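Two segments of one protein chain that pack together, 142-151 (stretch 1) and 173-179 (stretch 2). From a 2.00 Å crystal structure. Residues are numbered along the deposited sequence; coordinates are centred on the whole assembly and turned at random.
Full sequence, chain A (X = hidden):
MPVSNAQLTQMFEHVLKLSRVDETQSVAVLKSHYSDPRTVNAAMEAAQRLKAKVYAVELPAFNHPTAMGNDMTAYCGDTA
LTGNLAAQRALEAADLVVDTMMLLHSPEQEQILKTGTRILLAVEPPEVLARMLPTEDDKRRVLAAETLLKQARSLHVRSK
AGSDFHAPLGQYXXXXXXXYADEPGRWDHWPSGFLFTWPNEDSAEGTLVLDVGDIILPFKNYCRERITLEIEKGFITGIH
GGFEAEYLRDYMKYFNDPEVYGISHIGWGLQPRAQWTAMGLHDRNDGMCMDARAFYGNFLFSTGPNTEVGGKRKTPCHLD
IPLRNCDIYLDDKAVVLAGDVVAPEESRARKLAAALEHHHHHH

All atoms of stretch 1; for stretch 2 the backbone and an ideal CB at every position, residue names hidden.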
# COMPACT_ATOMS: atom_id res chain seq x y z
N VAL A 142 -1.69 -33.46 26.78
CA VAL A 142 -2.10 -32.36 27.70
C VAL A 142 -3.31 -32.80 28.56
O VAL A 142 -3.36 -32.41 29.76
CB VAL A 142 -2.40 -31.07 26.92
CG1 VAL A 142 -3.11 -30.03 27.78
CG2 VAL A 142 -1.13 -30.52 26.28
N LEU A 143 -4.27 -33.50 27.95
CA LEU A 143 -5.47 -34.02 28.67
C LEU A 143 -5.04 -35.11 29.68
O LEU A 143 -5.62 -35.13 30.78
CB LEU A 143 -6.45 -34.61 27.67
CG LEU A 143 -7.16 -33.63 26.75
CD1 LEU A 143 -8.39 -34.31 26.17
CD2 LEU A 143 -7.52 -32.33 27.47
N ALA A 144 -4.07 -35.97 29.32
CA ALA A 144 -3.47 -36.96 30.24
C ALA A 144 -2.87 -36.24 31.46
O ALA A 144 -3.09 -36.68 32.62
CB ALA A 144 -2.45 -37.80 29.52
N ALA A 145 -2.17 -35.13 31.25
CA ALA A 145 -1.61 -34.33 32.37
C ALA A 145 -2.76 -33.74 33.18
O ALA A 145 -2.66 -33.70 34.42
CB ALA A 145 -0.70 -33.23 31.87
N GLU A 146 -3.81 -33.30 32.49
CA GLU A 146 -4.97 -32.64 33.13
C GLU A 146 -5.64 -33.61 34.10
O GLU A 146 -6.06 -33.13 35.17
CB GLU A 146 -5.97 -32.14 32.09
CG GLU A 146 -7.17 -31.40 32.69
CD GLU A 146 -8.32 -31.15 31.73
OE1 GLU A 146 -8.40 -31.89 30.72
OE2 GLU A 146 -9.13 -30.23 31.97
N THR A 147 -5.76 -34.90 33.77
CA THR A 147 -6.51 -35.89 34.60
C THR A 147 -5.81 -36.01 35.97
O THR A 147 -6.53 -36.05 37.00
CB THR A 147 -6.74 -37.23 33.87
OG1 THR A 147 -5.49 -37.87 33.63
CG2 THR A 147 -7.47 -37.11 32.55
N LEU A 148 -4.47 -36.00 36.00
CA LEU A 148 -3.64 -35.92 37.24
C LEU A 148 -3.87 -34.59 37.95
O LEU A 148 -4.19 -34.59 39.14
CB LEU A 148 -2.16 -36.09 36.90
CG LEU A 148 -1.61 -37.51 37.00
CD1 LEU A 148 -0.15 -37.55 36.57
CD2 LEU A 148 -1.72 -38.04 38.43
N LEU A 149 -3.67 -33.48 37.24
CA LEU A 149 -3.75 -32.14 37.87
C LEU A 149 -5.11 -31.96 38.57
O LEU A 149 -5.10 -31.37 39.64
CB LEU A 149 -3.53 -31.06 36.81
CG LEU A 149 -3.68 -29.63 37.34
CD1 LEU A 149 -2.80 -29.42 38.57
CD2 LEU A 149 -3.36 -28.61 36.26
N LYS A 150 -6.22 -32.42 37.99
CA LYS A 150 -7.59 -32.05 38.46
C LYS A 150 -7.84 -32.59 39.87
O LYS A 150 -8.44 -31.85 40.69
CB LYS A 150 -8.68 -32.56 37.50
CG LYS A 150 -8.95 -31.63 36.33
CD LYS A 150 -9.77 -32.27 35.23
CE LYS A 150 -11.24 -32.00 35.41
NZ LYS A 150 -12.05 -32.90 34.55
N GLN A 151 -7.35 -33.80 40.16
CA GLN A 151 -7.54 -34.47 41.47
C GLN A 151 -6.45 -34.07 42.49
O GLN A 151 -6.72 -34.22 43.70
CB GLN A 151 -7.71 -35.98 41.26
CG GLN A 151 -6.62 -36.68 40.46
CD GLN A 151 -5.34 -36.88 41.25
OE1 GLN A 151 -4.98 -36.07 42.11
NE2 GLN A 151 -4.64 -37.96 40.94
N UNK A 173 -10.30 -24.49 38.97
CA UNK A 173 -10.21 -25.53 37.95
C UNK A 173 -8.79 -25.64 37.35
O UNK A 173 -8.00 -24.76 37.56
CB UNK A 173 -11.22 -25.25 36.84
N UNK A 174 -8.52 -26.74 36.65
CA UNK A 174 -7.39 -26.95 35.73
C UNK A 174 -7.76 -26.35 34.36
O UNK A 174 -8.89 -26.55 33.93
CB UNK A 174 -7.05 -28.44 35.60
N UNK A 175 -6.86 -25.60 33.73
CA UNK A 175 -7.07 -25.08 32.35
C UNK A 175 -5.96 -25.64 31.48
O UNK A 175 -4.81 -25.67 31.93
CB UNK A 175 -7.08 -23.55 32.31
N UNK A 176 -6.33 -26.13 30.29
CA UNK A 176 -5.39 -26.62 29.26
C UNK A 176 -5.35 -25.67 28.05
O UNK A 176 -6.37 -25.02 27.75
CB UNK A 176 -5.79 -28.03 28.81
N UNK A 177 -4.19 -25.59 27.40
CA UNK A 177 -4.02 -25.01 26.05
C UNK A 177 -3.27 -26.04 25.23
O UNK A 177 -2.13 -26.31 25.62
CB UNK A 177 -3.27 -23.67 26.08
N UNK A 178 -3.88 -26.63 24.18
CA UNK A 178 -3.27 -27.64 23.26
C UNK A 178 -3.33 -27.19 21.79
O UNK A 178 -2.95 -27.97 20.89
CB UNK A 178 -3.98 -28.99 23.40
N UNK A 179 -3.77 -25.95 21.52
CA UNK A 179 -3.49 -25.28 20.24
C UNK A 179 -4.68 -25.17 19.30
O UNK A 179 -4.50 -24.64 18.19
CB UNK A 179 -2.37 -26.02 19.52

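Stretch 1 is helical, with Glu146 N to Val142 O at 2.9 Å and Lys150 N to Glu146 O at 2.9 Å among its backbone hydrogen bonds. The strand at 175-177 runs nearly antiparallel to it, at 167°, with axes 9.0 Å apart at closest approach. The start of stretch 2 therefore lies beside the later residues of stretch 1, and CB directions should alternate along the strand.

At position 173, CA-to-CB points sideways and nothing of stretch 1 lies within 5.5 Å of the ideal CB. A phi of -73° and psi of 165° admit many residues, proline included. The residue is Pro173, which makes no contact.

Position 174 points toward the helix. Its ideal CB already lies 3.8 Å from Leu149 CD2, 3.8 Å from Lys150 CG and 4.2 Å from Glu146 CG. Three aliphatic neighbours at these distances favour something small and apolar. Ala174 fits: its methyl carbon CB packs at 3.8 Å against Leu149 CD2 and, at the same distance, against Lys150 CG. The lysine contact is to CG, and its amine takes no part in it.

At 175 the CB points away, so stretch 1 sets little preference; extended angles of -119° and 135° suit beta-branched residues among others. The residue is Val175.

Position 176 turns back toward the helix. Its ideal CB is tight against Val142 CG1, at 3.5 Å, with Leu143 CD2 at 4.8 Å and Glu146 CD at 5.0 Å. Apolar carbons and a carboxylate together would suit valine, threonine or serine. In Thr176, chi1 of 68° (p) places CG2 3.7 Å from Glu146 CD. No direct hydrogen bond joins the pair; water 1 bridges them, donating to Glu146 OE1 at 3.2 Å and lying 3.0 Å from Thr176 OG1, with which it also hydrogen-bonds.

Position 177 points away again, leaving the choice of side chain to surroundings beyond stretch 1. Glu177 touches the helix through its backbone, with O 4.4 Å from Val142 CG2.

At 178, CA-to-CB faces the helix once more, and the ideal CB lies 4.3 Å from Val142 CG2. An aliphatic or aromatic residue could use this apolar surface. Tyr178, with chi1 of 49° (p), keeps CB 4.3 Å from Val142 CG2 and brings ring atom CE2 within 4.2 Å of Leu143 CD2, which approaches obliquely. Its hydroxyl is hydrogen-bonded elsewhere in the structure.

Position 179 is out of reach of stretch 1. With phi 107° and psi 0°, a CB would be jammed against the preceding carbonyl O, which calls for glycine, and Gly179 is found.

Stretch 2 173-179: PAVTEYG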
# COMPACT_ATOMS: atom_id res chain seq x y z
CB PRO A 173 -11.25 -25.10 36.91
CG PRO A 173 -11.42 -23.62 37.10
CD PRO A 173 -11.00 -23.29 38.52
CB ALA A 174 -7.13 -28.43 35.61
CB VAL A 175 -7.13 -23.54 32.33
CG1 VAL A 175 -7.17 -22.99 30.91
CG2 VAL A 175 -8.33 -23.05 33.12
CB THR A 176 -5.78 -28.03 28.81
OG1 THR A 176 -7.03 -27.97 28.11
CG2 THR A 176 -5.88 -28.97 29.99
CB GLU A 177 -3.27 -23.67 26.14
CG GLU A 177 -3.84 -22.68 27.12
CD GLU A 177 -3.24 -21.29 27.05
OE1 GLU A 177 -2.55 -21.01 26.07
OE2 GLU A 177 -3.47 -20.48 27.97
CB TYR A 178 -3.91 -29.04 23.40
CG TYR A 178 -5.43 -29.10 23.37
CD1 TYR A 178 -6.13 -29.01 22.16
CD2 TYR A 178 -6.18 -29.30 24.52
CE1 TYR A 178 -7.51 -29.07 22.11
CE2 TYR A 178 -7.57 -29.37 24.47
CZ TYR A 178 -8.25 -29.25 23.27
OH TYR A 178 -9.62 -29.34 23.19
O HOH W 1 -9.41 -29.75 28.63
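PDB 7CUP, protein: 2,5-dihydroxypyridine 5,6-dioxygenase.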